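Local coordinates for putative uncharacterized protein (Pyrococcus furiosus, PDB 3VR0) that acts as an activator of the archaeal proteasome, although it belongs to the PAC2 family of proteasome assembly chaperones, at residues D128-F133 with R203-I208; Y31-I36 with F133-I138; V219-A224 with T242-R247; Q55-K60 with L237-T242; V155-T160 with V177-R182. One frame throughout, in Å; residues are numbered along the deposited sequence.

Contact 1 of 5, residues D128-F133 with R203-I208; sequences DFVQEF and RGMFGI
Asp128 OD1 is held by two N-H groups of one arginine. Arg203 NH1 lies 2.6 Å from it, on the lone pair anti to the other oxygen, while Arg203 NH2 stands 2.9 Å from OD1 and meets it from above the carboxylate plane. The salt bridge is thus end-on, with both nitrogens converging on a single oxygen and both bonds bent, the shorter to 144°. NH1 also donates to Gln131 OE1 at 2.7 Å, that oxygen lying in the guanidinium plane although the amide is turned 52° from it. Arg203 gets there by an extended chain from CG to NE, and Gln131 by a straight chain beyond CG, so side chains one helical turn apart clasp the same NH1. Next to this polar clasp Met205 bends at chi3. Its SD rests 3.8 Å from Gln131 CG, and its CE approaches Val130 CG1 at 4.1 Å. The other apolar neighbours of Met205 include Leu127 and Ile138. Gly204, with positive phi, closes the end of helix 192-202 as a Schellman motif and turns the chain into strand 206-214: a helix C-terminus pinned by arginine to the last turn of a second helix, in an alpha/beta fold.

Contact 2 of 5, residues Y31-I36 with F133-I138; sequences YDPIFI and FGTREI
Pro33 overlaps the bend at residues 133-135: its CD sits 3.3 Å from Phe133 O, and its ring crosses the Thr135 side chain at about a right angle, Pro33 CG 3.5 Å from Thr135 OG1. That hydroxyl is bonded to Val130 O in helix 116-131. The Thr135 methyl, placed anti to the backbone N, turns the other way and packs on Phe35 CB. Beside the proline, Gly134 has positive phi, and a beta carbon there would collide with Tyr31 CE1; a water that donates to Gly134 O also bonds Tyr31 OH. The polar clamp is Asp32 with Arg136. Bent at chi3, the arginine grips the carboxylate side-on: NE reaches Asp32 OD1 at 2.8 Å in a nearly straight bond lying in the guanidinium plane, and NH2 reaches the syn lone pair of Asp32 OD2 at 3.0 Å. An alanine here removes both oxygens that Arg136 grips and would probably leave the arginine less fixed and the entry to the strands looser. From here the segments run as parallel strands, with Phe35 N bonded to Glu137 O (2.9 Å, 168°) and Ile138 CA against Phe35 O. Ile34 lies alongside Glu137, pointing the same way, its CG1 4.0 Å from Glu137 OE1. That buried carboxylate is bound by Arg100 and Tyr168. With Arg100 and Arg136 close by, Asp32 and Glu137 probably both stay ionised, although their oxygens OD1 and OE1 are only 6.3 Å apart.

Contact 3 of 5, residues V219-A224 with T242-R247; sequences VDAKAA and TALDER
Two flat groups border this contact. The guanidinium of Arg247 is approached obliquely by one methyl, Val219 CG1, 3.9 Å from NE and 4.0 Å from NH2. The carboxylate of Asp220 has the backbone N-H of Ala223 standing over its plane, with Ala223 N 3.2 Å from OD1; this is the N-cap bond that starts helix 221-235. Asp220 OD2 is held by Ser214 OG. Between these groups, the methyl of Ala221 points at the second helix and its CB meets two neighbouring atoms there, Leu244 O at 3.6 Å and Arg247 CB at 3.7 Å. Arg247 sets CG anti to its backbone N (chi1 -169°) and stays extended to NE, which draws its methylenes past Ala221 and carries its tip to Val219. Leu244 CD2 is looser, 4.4 Å from Ala221 CB and equally distant from Ala224 CB. The small alanines let the backbones come near, Ala221 CA to Leu244 CA being 5.4 Å. Leu48 of helix 45-57 also touches Val219, Ala224 and Arg247. The arrangement is an alanine-mediated helix-helix packing, in which the capped first turn of one helix rests on the opening turns of helix 242-256, part of a predicted coiled coil.

Contact 4 of 5, residues Q55-K60 with L237-T242; sequences QELKAK and LEIDMT
Glu56 sits in the last turn of helix 45-57, which ends in a Schellman motif with positive phi at Lys58, and packs on the loop joining helices 221-235 and 242-256. Its CB lies 3.9 Å from Ile239 CG2 and close to CG1 of the same residue. CG touches Ile239 CG2 again and approaches Asp240 O. A bend at chi2 (-56°) folds the chain, so Glu56 CD remains 4.0 Å from Asp240 O, and Glu56 OE1 ends 4.2 Å from Asp240 CB. The carbonyl of Asp240 is itself bonded by His52 NE2, one turn back along the helix. Glu56 OE1 and Asp240 OD2 stand 5.3 Å apart, a like-charged pair that might slightly raise the proton affinity of either acid. Next along the helix, Leu57 CD2 presses against Ile239 CD1 at 3.9 Å, the two side chains crossing at about a right angle, and more loosely meets Leu237 CD1. Trp92 of strand 87-92 touches both leucines. Beyond the contact the loop turns into helix 242-256, with Met241 at the N-cap position, and Thr242 OG1 donates to the syn lone pair of Asp240 OD1 at 2.9 Å.

Contact 5 of 5, residues V155-T160 with V177-R182; sequences VLAAVT and VEVIWR
Ala157 CB lies over one face of the Trp181 indole, 3.9 Å from the centroid of the six-membered ring and almost on its normal, a CH-pi contact at the heart of a beta-alpha-beta unit. The unit's parallel strands are 155-159 and 179-181, linked through helix 164-172. Val159 CG1 meets the same ring at its edge, 3.7 Å from Trp181 CZ3, and Val179 CG1 also touches Ala157 CB. Helix 164-172 covers this face of the sheet: Ile165 touches both Val159 and Trp181, and Lys169 makes a cation-pi contact with the indole. A serine in place of Trp181 removes the ring over Ala157 and beside Val159, and would probably loosen the packing of helix 164-172 on this face. On the opposite face Leu156 runs alongside Ile180, CD2 to CB 3.9 Å, while Arg182 CG packs against Leu156 CB. Between the faces four backbone bonds join the strands: Val155 N to Glu178 O, Ile180 N to Val155 O, Ala157 N to Ile180 O at 2.9 Å, and Arg182 N to Ala157 O, the straightest at 174°. Strand 179-181 is outermost in this chain's sheet, but the second subunit meets the C-terminal ends of both strands, bonding the backbone of Val159, with its Ser80 OG bonded to Arg182 O. Arg182 bends at chi3, sends NH2 to Asp184, and has Leu156 CD1 over one face of its guanidinium. A water in the guanidinium plane accepts from Arg182 NH1 at 3.2 Å and donates to Leu156 O at 2.8 Å.

How the contacts relate
From the N terminus, contact 2 opens first, at 31-36, and contact 4 follows at 55-60. Contact 1 opens at 128-133 just before contact 2 closes, so these two cross, sharing Phe133. Contact 5 opens and closes inside the loop that contact 1 completes at 203-208, and contact 1 is itself nested inside contact 4. Contact 3 opens at 219-224, before contact 4 closes at 237-242, and closes last, at 242-247; contact 4 crosses contacts 2 and 3, sharing Thr242 with contact 3. Contacts 1, 2 and 5 reach one sheet, where strand 206-214 lies between 137-145 and 155-159; contacts 3 and 4 fasten helix 242-256 and the preceding loop to helices 221-235 and 45-57.

Contact 1 of 5, residues D128-F133 with R203-I208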
# COMPACT_ATOMS: atom_id res chain seq x y z
N ASP C 128 -4.42 18.58 15.04
CA ASP C 128 -5.48 19.56 14.75
C ASP C 128 -6.42 19.64 15.96
O ASP C 128 -6.94 20.69 16.30
CB ASP C 128 -6.35 19.21 13.52
CG ASP C 128 -5.57 19.20 12.17
OD1 ASP C 128 -4.47 19.80 12.05
OD2 ASP C 128 -6.07 18.57 11.23
N PHE C 129 -6.69 18.50 16.55
CA PHE C 129 -7.64 18.44 17.63
C PHE C 129 -7.10 19.17 18.89
O PHE C 129 -7.77 19.98 19.48
CB PHE C 129 -7.95 16.97 17.91
CG PHE C 129 -8.87 16.77 19.08
CD1 PHE C 129 -10.15 17.39 19.11
CD2 PHE C 129 -8.46 16.01 20.17
CE1 PHE C 129 -11.01 17.20 20.22
CE2 PHE C 129 -9.33 15.80 21.28
CZ PHE C 129 -10.59 16.41 21.31
N VAL C 130 -5.86 18.88 19.25
CA VAL C 130 -5.24 19.38 20.46
C VAL C 130 -4.98 20.91 20.38
O VAL C 130 -5.09 21.63 21.39
CB VAL C 130 -4.05 18.42 20.69
CG1 VAL C 130 -2.68 19.01 20.55
CG2 VAL C 130 -4.31 17.34 21.74
N GLN C 131 -4.68 21.41 19.19
CA GLN C 131 -4.59 22.84 18.96
C GLN C 131 -5.93 23.58 19.12
O GLN C 131 -5.93 24.78 19.37
CB GLN C 131 -4.00 23.14 17.58
CG GLN C 131 -2.50 22.88 17.42
CD GLN C 131 -2.02 23.30 16.02
OE1 GLN C 131 -2.39 22.69 15.01
NE2 GLN C 131 -1.24 24.35 15.96
N GLU C 132 -7.06 22.90 18.98
CA GLU C 132 -8.32 23.57 19.29
C GLU C 132 -8.38 24.02 20.74
O GLU C 132 -9.14 24.92 21.04
CB GLU C 132 -9.53 22.71 18.97
CG GLU C 132 -9.63 22.35 17.49
CD GLU C 132 -10.81 21.46 17.22
OE1 GLU C 132 -11.67 21.22 18.13
OE2 GLU C 132 -10.89 21.02 16.07
N PHE C 133 -7.55 23.44 21.63
CA PHE C 133 -7.55 23.78 23.06
C PHE C 133 -6.40 24.68 23.43
O PHE C 133 -6.11 24.89 24.59
CB PHE C 133 -7.60 22.51 23.91
CG PHE C 133 -8.82 21.73 23.66
CD1 PHE C 133 -10.02 22.05 24.33
CD2 PHE C 133 -8.85 20.75 22.65
CE1 PHE C 133 -11.22 21.35 24.01
CE2 PHE C 133 -10.00 20.04 22.35
CZ PHE C 133 -11.19 20.34 23.03
N ARG C 203 4.26 23.32 12.64
CA ARG C 203 3.11 24.19 12.94
C ARG C 203 3.45 25.22 14.01
O ARG C 203 2.59 25.96 14.39
CB ARG C 203 1.94 23.37 13.48
CG ARG C 203 1.44 22.40 12.53
CD ARG C 203 0.40 21.57 13.22
NE ARG C 203 -0.09 20.54 12.33
CZ ARG C 203 -1.34 20.14 12.30
NH1 ARG C 203 -2.24 20.73 13.10
NH2 ARG C 203 -1.71 19.18 11.47
N GLY C 204 4.67 25.23 14.51
CA GLY C 204 5.05 26.26 15.48
C GLY C 204 4.90 25.77 16.90
O GLY C 204 5.07 26.55 17.83
N MET C 205 4.59 24.48 17.05
CA MET C 205 4.53 23.77 18.35
C MET C 205 5.92 23.26 18.75
O MET C 205 6.89 23.34 17.97
CB MET C 205 3.54 22.59 18.26
CG MET C 205 2.10 23.01 17.87
SD MET C 205 1.04 21.57 17.59
CE MET C 205 0.62 21.04 19.28
N PHE C 206 6.04 22.71 19.96
CA PHE C 206 7.38 22.41 20.48
C PHE C 206 7.27 21.38 21.55
O PHE C 206 6.16 21.16 22.10
CB PHE C 206 8.10 23.66 20.98
CG PHE C 206 7.44 24.34 22.19
CD1 PHE C 206 7.84 24.02 23.48
CD2 PHE C 206 6.46 25.33 22.01
CE1 PHE C 206 7.25 24.68 24.61
CE2 PHE C 206 5.86 25.97 23.13
CZ PHE C 206 6.27 25.64 24.43
N GLY C 207 8.38 20.74 21.87
CA GLY C 207 8.36 19.80 22.96
C GLY C 207 9.53 18.87 23.05
O GLY C 207 10.59 19.18 22.57
N ILE C 208 9.33 17.73 23.69
CA ILE C 208 10.43 16.88 24.07
C ILE C 208 9.98 15.43 23.95
O ILE C 208 8.83 15.13 24.22
CB ILE C 208 10.89 17.19 25.58
CG1 ILE C 208 12.08 16.36 25.97
CG2 ILE C 208 9.67 17.02 26.59
CD1 ILE C 208 12.89 16.99 27.26

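Contact 2 of 5, residues Y31-I36 with F133-I138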
# COMPACT_ATOMS: atom_id res chain seq x y z
N TYR C 31 -6.86 25.08 29.44
CA TYR C 31 -6.18 25.97 28.54
C TYR C 31 -4.67 25.84 28.52
O TYR C 31 -4.04 25.58 29.52
CB TYR C 31 -6.57 27.43 28.78
CG TYR C 31 -6.13 28.24 27.57
CD1 TYR C 31 -6.46 27.79 26.28
CD2 TYR C 31 -5.31 29.40 27.72
CE1 TYR C 31 -6.05 28.48 25.15
CE2 TYR C 31 -4.87 30.11 26.56
CZ TYR C 31 -5.26 29.62 25.28
OH TYR C 31 -4.88 30.25 24.13
N ASP C 32 -4.12 26.04 27.32
CA ASP C 32 -2.70 25.93 27.07
C ASP C 32 -2.18 24.62 27.66
O ASP C 32 -1.16 24.63 28.30
CB ASP C 32 -1.95 27.12 27.71
CG ASP C 32 -0.50 27.22 27.26
OD1 ASP C 32 -0.15 26.67 26.20
OD2 ASP C 32 0.31 27.87 27.97
N PRO C 33 -2.89 23.50 27.44
CA PRO C 33 -2.42 22.29 28.07
C PRO C 33 -1.14 21.74 27.45
O PRO C 33 -0.70 22.17 26.35
CB PRO C 33 -3.58 21.33 27.87
CG PRO C 33 -4.26 21.82 26.60
CD PRO C 33 -4.05 23.27 26.54
N ILE C 34 -0.49 20.83 28.16
CA ILE C 34 0.62 20.11 27.57
C ILE C 34 -0.02 18.83 27.04
O ILE C 34 -0.85 18.22 27.74
CB ILE C 34 1.76 19.84 28.58
CG1 ILE C 34 2.46 21.18 28.97
CG2 ILE C 34 2.80 18.82 28.01
CD1 ILE C 34 3.40 21.08 30.18
N PHE C 35 0.31 18.47 25.79
CA PHE C 35 -0.13 17.22 25.18
C PHE C 35 0.84 16.08 25.47
O PHE C 35 1.98 16.10 25.03
CB PHE C 35 -0.26 17.46 23.66
CG PHE C 35 -0.77 16.28 22.86
CD1 PHE C 35 -1.64 15.36 23.40
CD2 PHE C 35 -0.43 16.15 21.48
CE1 PHE C 35 -2.12 14.29 22.65
CE2 PHE C 35 -0.91 15.06 20.73
CZ PHE C 35 -1.75 14.14 21.31
N ILE C 36 0.40 15.05 26.13
CA ILE C 36 1.26 13.96 26.46
C ILE C 36 0.86 12.68 25.71
O ILE C 36 -0.32 12.29 25.74
CB ILE C 36 1.21 13.64 27.97
CG1 ILE C 36 1.58 14.88 28.78
CG2 ILE C 36 2.25 12.51 28.33
CD1 ILE C 36 1.54 14.61 30.26
N PHE C 133 -7.55 23.44 21.63
CA PHE C 133 -7.55 23.78 23.06
C PHE C 133 -6.40 24.68 23.43
O PHE C 133 -6.11 24.89 24.59
CB PHE C 133 -7.60 22.51 23.91
CG PHE C 133 -8.82 21.73 23.66
CD1 PHE C 133 -10.02 22.05 24.33
CD2 PHE C 133 -8.85 20.75 22.65
CE1 PHE C 133 -11.22 21.35 24.01
CE2 PHE C 133 -10.00 20.04 22.35
CZ PHE C 133 -11.19 20.34 23.03
N GLY C 134 -5.73 25.20 22.41
CA GLY C 134 -4.59 26.06 22.63
C GLY C 134 -3.28 25.33 22.91
O GLY C 134 -2.35 25.97 23.36
N THR C 135 -3.20 24.02 22.72
CA THR C 135 -1.94 23.26 22.94
C THR C 135 -0.79 23.74 22.05
O THR C 135 -0.97 23.93 20.83
CB THR C 135 -2.11 21.78 22.63
OG1 THR C 135 -3.26 21.31 23.33
CG2 THR C 135 -0.85 20.97 23.05
N ARG C 136 0.37 23.98 22.69
CA ARG C 136 1.58 24.40 21.99
C ARG C 136 2.67 23.39 22.23
O ARG C 136 3.57 23.26 21.44
CB ARG C 136 2.09 25.79 22.50
CG ARG C 136 1.05 26.96 22.28
CD ARG C 136 1.45 28.26 23.06
NE ARG C 136 1.66 27.95 24.49
CZ ARG C 136 2.78 28.20 25.16
NH1 ARG C 136 3.80 28.83 24.55
NH2 ARG C 136 2.89 27.83 26.45
N GLU C 137 2.58 22.70 23.37
CA GLU C 137 3.71 22.01 23.95
C GLU C 137 3.37 20.52 24.06
O GLU C 137 2.27 20.16 24.49
CB GLU C 137 4.03 22.55 25.35
CG GLU C 137 5.41 22.05 25.87
CD GLU C 137 5.85 22.69 27.23
OE1 GLU C 137 5.26 23.71 27.62
OE2 GLU C 137 6.75 22.13 27.91
N ILE C 138 4.33 19.67 23.69
CA ILE C 138 4.09 18.24 23.55
C ILE C 138 5.15 17.46 24.29
O ILE C 138 6.31 17.77 24.15
CB ILE C 138 4.17 17.84 22.07
CG1 ILE C 138 3.12 18.57 21.25
CG2 ILE C 138 3.96 16.36 21.86
CD1 ILE C 138 3.45 18.68 19.69
O HOH W 1 -2.10 28.70 23.68

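Contact 3 of 5, residues V219-A224 with T242-R247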
# COMPACT_ATOMS: atom_id res chain seq x y z
N VAL C 219 6.61 -6.39 28.42
CA VAL C 219 5.94 -5.28 29.08
C VAL C 219 6.86 -4.73 30.19
O VAL C 219 7.06 -5.37 31.20
CB VAL C 219 4.62 -5.70 29.66
CG1 VAL C 219 3.88 -4.50 30.17
CG2 VAL C 219 3.79 -6.39 28.59
N ASP C 220 7.41 -3.55 29.96
CA ASP C 220 8.48 -3.00 30.78
C ASP C 220 8.02 -1.93 31.80
O ASP C 220 8.27 -0.74 31.63
CB ASP C 220 9.57 -2.45 29.86
CG ASP C 220 10.89 -2.30 30.55
OD1 ASP C 220 10.96 -2.41 31.80
OD2 ASP C 220 11.88 -2.04 29.84
N ALA C 221 7.36 -2.38 32.86
CA ALA C 221 6.84 -1.49 33.91
C ALA C 221 7.90 -0.62 34.52
O ALA C 221 7.60 0.53 34.87
CB ALA C 221 6.11 -2.26 34.97
N LYS C 222 9.13 -1.13 34.64
CA LYS C 222 10.23 -0.40 35.32
C LYS C 222 10.81 0.73 34.47
O LYS C 222 11.20 1.78 34.99
CB LYS C 222 11.33 -1.39 35.79
CG LYS C 222 12.65 -0.78 36.32
CD LYS C 222 13.40 -1.82 37.24
CE LYS C 222 14.94 -1.71 37.16
NZ LYS C 222 15.49 -0.49 37.87
N ALA C 223 10.91 0.51 33.15
CA ALA C 223 11.35 1.61 32.32
C ALA C 223 10.21 2.66 32.25
O ALA C 223 10.47 3.86 32.22
CB ALA C 223 11.84 1.14 30.91
N ALA C 224 8.97 2.20 32.25
CA ALA C 224 7.79 3.09 32.28
C ALA C 224 7.89 4.02 33.51
O ALA C 224 7.75 5.26 33.39
CB ALA C 224 6.52 2.28 32.33
N THR C 242 3.89 3.12 43.01
CA THR C 242 3.75 1.78 43.59
C THR C 242 3.31 0.72 42.60
O THR C 242 3.99 -0.30 42.43
CB THR C 242 2.77 1.77 44.81
OG1 THR C 242 3.29 2.59 45.86
CG2 THR C 242 2.56 0.34 45.33
N ALA C 243 2.18 0.96 41.93
CA ALA C 243 1.60 -0.07 41.08
C ALA C 243 2.56 -0.49 39.95
O ALA C 243 2.50 -1.64 39.49
CB ALA C 243 0.27 0.38 40.54
N LEU C 244 3.44 0.41 39.54
CA LEU C 244 4.41 0.10 38.49
C LEU C 244 5.53 -0.78 39.06
O LEU C 244 5.80 -1.84 38.49
CB LEU C 244 4.95 1.37 37.80
CG LEU C 244 4.08 2.15 36.79
CD1 LEU C 244 4.75 3.45 36.36
CD2 LEU C 244 3.69 1.33 35.57
N ASP C 245 6.13 -0.35 40.18
CA ASP C 245 7.05 -1.19 41.00
C ASP C 245 6.58 -2.62 41.12
O ASP C 245 7.33 -3.54 40.86
CB ASP C 245 7.18 -0.68 42.44
CG ASP C 245 7.79 0.70 42.54
OD1 ASP C 245 8.72 1.04 41.76
OD2 ASP C 245 7.31 1.45 43.43
N GLU C 246 5.32 -2.78 41.52
CA GLU C 246 4.72 -4.09 41.70
C GLU C 246 4.60 -4.89 40.41
O GLU C 246 4.70 -6.12 40.43
CB GLU C 246 3.35 -3.96 42.35
CG GLU C 246 3.43 -3.69 43.85
CD GLU C 246 2.06 -3.48 44.47
OE1 GLU C 246 1.97 -3.25 45.70
OE2 GLU C 246 1.06 -3.55 43.71
N ARG C 247 4.39 -4.21 39.29
CA ARG C 247 4.34 -4.91 38.01
C ARG C 247 5.75 -5.28 37.55
O ARG C 247 5.96 -6.36 37.00
CB ARG C 247 3.61 -4.08 36.94
CG ARG C 247 3.29 -4.84 35.66
CD ARG C 247 2.44 -3.98 34.75
NE ARG C 247 1.92 -4.71 33.59
CZ ARG C 247 0.76 -4.43 32.99
NH1 ARG C 247 -0.01 -3.44 33.45
NH2 ARG C 247 0.35 -5.14 31.95

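Contact 4 of 5, residues Q55-K60 with L237-T242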
# COMPACT_ATOMS: atom_id res chain seq x y z
N GLN C 55 -4.55 7.13 35.54
CA GLN C 55 -5.11 6.58 36.79
C GLN C 55 -4.82 7.40 38.01
O GLN C 55 -5.73 7.68 38.76
CB GLN C 55 -4.66 5.14 37.05
CG GLN C 55 -5.20 4.15 36.07
CD GLN C 55 -6.73 4.20 36.02
OE1 GLN C 55 -7.32 4.47 34.95
NE2 GLN C 55 -7.39 3.94 37.17
N GLU C 56 -3.57 7.80 38.21
CA GLU C 56 -3.20 8.53 39.41
C GLU C 56 -3.76 9.95 39.44
O GLU C 56 -3.99 10.51 40.51
CB GLU C 56 -1.68 8.55 39.58
CG GLU C 56 -1.11 7.13 39.76
CD GLU C 56 -1.77 6.39 40.94
OE1 GLU C 56 -1.86 7.00 42.01
OE2 GLU C 56 -2.21 5.21 40.78
N LEU C 57 -3.96 10.55 38.27
CA LEU C 57 -4.44 11.90 38.21
C LEU C 57 -5.96 11.90 38.14
O LEU C 57 -6.59 12.95 38.20
CB LEU C 57 -3.86 12.60 36.99
CG LEU C 57 -2.39 13.01 37.01
CD1 LEU C 57 -2.13 13.78 35.77
CD2 LEU C 57 -1.99 13.86 38.23
N LYS C 58 -6.56 10.72 37.96
CA LYS C 58 -8.01 10.63 37.73
C LYS C 58 -8.42 11.49 36.52
O LYS C 58 -9.51 12.09 36.49
CB LYS C 58 -8.79 11.02 39.01
CG LYS C 58 -8.69 9.95 40.16
CD LYS C 58 -9.69 10.27 41.30
CE LYS C 58 -9.07 10.02 42.71
NZ LYS C 58 -8.70 11.34 43.36
N ALA C 59 -7.55 11.49 35.50
CA ALA C 59 -7.79 12.20 34.28
C ALA C 59 -9.09 11.69 33.67
O ALA C 59 -9.44 10.52 33.81
CB ALA C 59 -6.58 12.02 33.28
N LYS C 60 -9.82 12.56 32.99
CA LYS C 60 -11.12 12.16 32.48
C LYS C 60 -11.12 11.95 30.99
O LYS C 60 -10.64 12.80 30.24
CB LYS C 60 -12.14 13.29 32.79
CG LYS C 60 -13.58 12.83 32.64
CD LYS C 60 -14.41 13.82 31.85
CE LYS C 60 -15.89 13.75 32.25
NZ LYS C 60 -16.68 12.81 31.37
N LEU C 237 4.75 17.46 39.37
CA LEU C 237 3.75 16.61 40.03
C LEU C 237 4.44 15.50 40.74
O LEU C 237 5.51 15.06 40.31
CB LEU C 237 2.80 15.99 39.00
CG LEU C 237 1.98 16.98 38.19
CD1 LEU C 237 1.44 16.25 36.98
CD2 LEU C 237 0.86 17.65 39.04
N GLU C 238 3.82 15.02 41.81
CA GLU C 238 4.33 13.82 42.47
C GLU C 238 3.26 12.77 42.43
O GLU C 238 2.13 12.98 42.82
CB GLU C 238 4.84 14.13 43.90
CG GLU C 238 5.99 15.19 43.90
CD GLU C 238 6.63 15.41 45.27
OE1 GLU C 238 6.90 16.60 45.60
OE2 GLU C 238 6.88 14.41 46.01
N ILE C 239 3.63 11.62 41.90
CA ILE C 239 2.65 10.61 41.60
C ILE C 239 3.18 9.37 42.27
O ILE C 239 4.37 9.14 42.25
CB ILE C 239 2.45 10.50 40.05
CG1 ILE C 239 1.23 11.34 39.65
CG2 ILE C 239 2.19 9.12 39.58
CD1 ILE C 239 1.56 12.74 39.28
N ASP C 240 2.29 8.62 42.88
CA ASP C 240 2.67 7.38 43.51
C ASP C 240 2.99 6.32 42.43
O ASP C 240 2.11 5.94 41.67
CB ASP C 240 1.56 6.90 44.47
CG ASP C 240 1.99 5.70 45.30
OD1 ASP C 240 3.21 5.40 45.31
OD2 ASP C 240 1.12 5.04 45.93
N MET C 241 4.23 5.84 42.41
CA MET C 241 4.71 4.82 41.44
C MET C 241 4.55 3.34 41.87
O MET C 241 5.00 2.43 41.17
CB MET C 241 6.17 5.09 41.07
CG MET C 241 6.41 6.49 40.51
SD MET C 241 5.56 6.72 38.90
CE MET C 241 6.19 8.33 38.51
N THR C 242 3.89 3.12 43.01
CA THR C 242 3.75 1.78 43.59
C THR C 242 3.31 0.72 42.60
O THR C 242 3.99 -0.30 42.43
CB THR C 242 2.77 1.77 44.81
OG1 THR C 242 3.29 2.59 45.86
CG2 THR C 242 2.56 0.34 45.33

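Contact 5 of 5, residues V155-T160 with V177-R182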
# COMPACT_ATOMS: atom_id res chain seq x y z
N VAL C 155 17.09 7.31 30.45
CA VAL C 155 16.05 7.99 29.67
C VAL C 155 16.69 8.92 28.67
O VAL C 155 17.44 9.79 29.06
CB VAL C 155 15.08 8.81 30.57
CG1 VAL C 155 14.33 9.90 29.76
CG2 VAL C 155 14.11 7.88 31.24
N LEU C 156 16.38 8.75 27.37
CA LEU C 156 17.02 9.55 26.36
C LEU C 156 16.09 10.67 25.92
O LEU C 156 14.90 10.41 25.64
CB LEU C 156 17.37 8.68 25.16
CG LEU C 156 18.07 7.33 25.34
CD1 LEU C 156 18.24 6.71 23.95
CD2 LEU C 156 19.43 7.54 25.97
N ALA C 157 16.63 11.87 25.79
CA ALA C 157 15.87 13.09 25.58
C ALA C 157 16.30 13.74 24.30
O ALA C 157 17.49 13.75 23.99
CB ALA C 157 16.08 14.09 26.76
N ALA C 158 15.33 14.26 23.55
CA ALA C 158 15.58 15.13 22.43
C ALA C 158 14.41 16.09 22.34
O ALA C 158 13.30 15.75 22.78
CB ALA C 158 15.76 14.31 21.11
N VAL C 159 14.64 17.26 21.79
CA VAL C 159 13.67 18.34 21.77
C VAL C 159 13.53 18.84 20.34
O VAL C 159 14.36 18.53 19.50
CB VAL C 159 14.23 19.56 22.61
CG1 VAL C 159 14.14 19.29 24.11
CG2 VAL C 159 15.67 19.78 22.26
N THR C 160 12.50 19.64 20.08
CA THR C 160 12.23 20.16 18.76
C THR C 160 13.02 21.42 18.45
O THR C 160 13.15 21.79 17.28
CB THR C 160 10.76 20.57 18.65
OG1 THR C 160 10.49 21.57 19.63
CG2 THR C 160 9.82 19.36 18.83
N VAL C 177 16.14 9.78 38.10
CA VAL C 177 16.52 9.07 36.87
C VAL C 177 17.55 9.85 36.07
O VAL C 177 17.48 11.08 35.95
CB VAL C 177 15.31 8.70 35.97
CG1 VAL C 177 14.30 7.89 36.75
CG2 VAL C 177 14.67 9.94 35.35
N GLU C 178 18.52 9.11 35.54
CA GLU C 178 19.52 9.70 34.66
C GLU C 178 18.87 10.01 33.28
O GLU C 178 18.22 9.14 32.67
CB GLU C 178 20.71 8.74 34.51
CG GLU C 178 21.84 9.33 33.67
CD GLU C 178 22.99 8.37 33.47
OE1 GLU C 178 22.83 7.15 33.74
OE2 GLU C 178 24.06 8.84 33.03
N VAL C 179 19.06 11.24 32.80
CA VAL C 179 18.50 11.69 31.54
C VAL C 179 19.65 12.05 30.62
O VAL C 179 20.33 13.06 30.85
CB VAL C 179 17.55 12.93 31.71
CG1 VAL C 179 17.17 13.51 30.34
CG2 VAL C 179 16.30 12.58 32.52
N ILE C 180 19.84 11.25 29.57
CA ILE C 180 20.87 11.49 28.58
C ILE C 180 20.34 12.32 27.44
O ILE C 180 19.35 11.94 26.83
CB ILE C 180 21.41 10.16 27.99
CG1 ILE C 180 21.91 9.24 29.10
CG2 ILE C 180 22.49 10.42 26.91
CD1 ILE C 180 22.74 9.96 30.16
N TRP C 181 20.99 13.45 27.17
CA TRP C 181 20.71 14.29 26.03
C TRP C 181 21.34 13.73 24.73
O TRP C 181 22.55 13.86 24.53
CB TRP C 181 21.14 15.74 26.35
CG TRP C 181 20.20 16.29 27.38
CD1 TRP C 181 20.30 16.17 28.75
CD2 TRP C 181 18.94 16.94 27.13
NE1 TRP C 181 19.21 16.74 29.35
CE2 TRP C 181 18.36 17.22 28.38
CE3 TRP C 181 18.27 17.33 25.96
CZ2 TRP C 181 17.12 17.87 28.50
CZ3 TRP C 181 17.04 17.98 26.09
CH2 TRP C 181 16.49 18.25 27.34
N ARG C 182 20.49 13.14 23.87
CA ARG C 182 20.92 12.24 22.76
C ARG C 182 21.90 12.85 21.83
O ARG C 182 21.71 13.98 21.38
CB ARG C 182 19.74 11.80 21.90
CG ARG C 182 18.74 10.98 22.63
CD ARG C 182 17.59 10.71 21.74
NE ARG C 182 17.94 9.75 20.72
CZ ARG C 182 17.12 8.81 20.26
NH1 ARG C 182 15.88 8.72 20.74
NH2 ARG C 182 17.54 7.99 19.31
O HOH W 2 14.43 10.60 22.90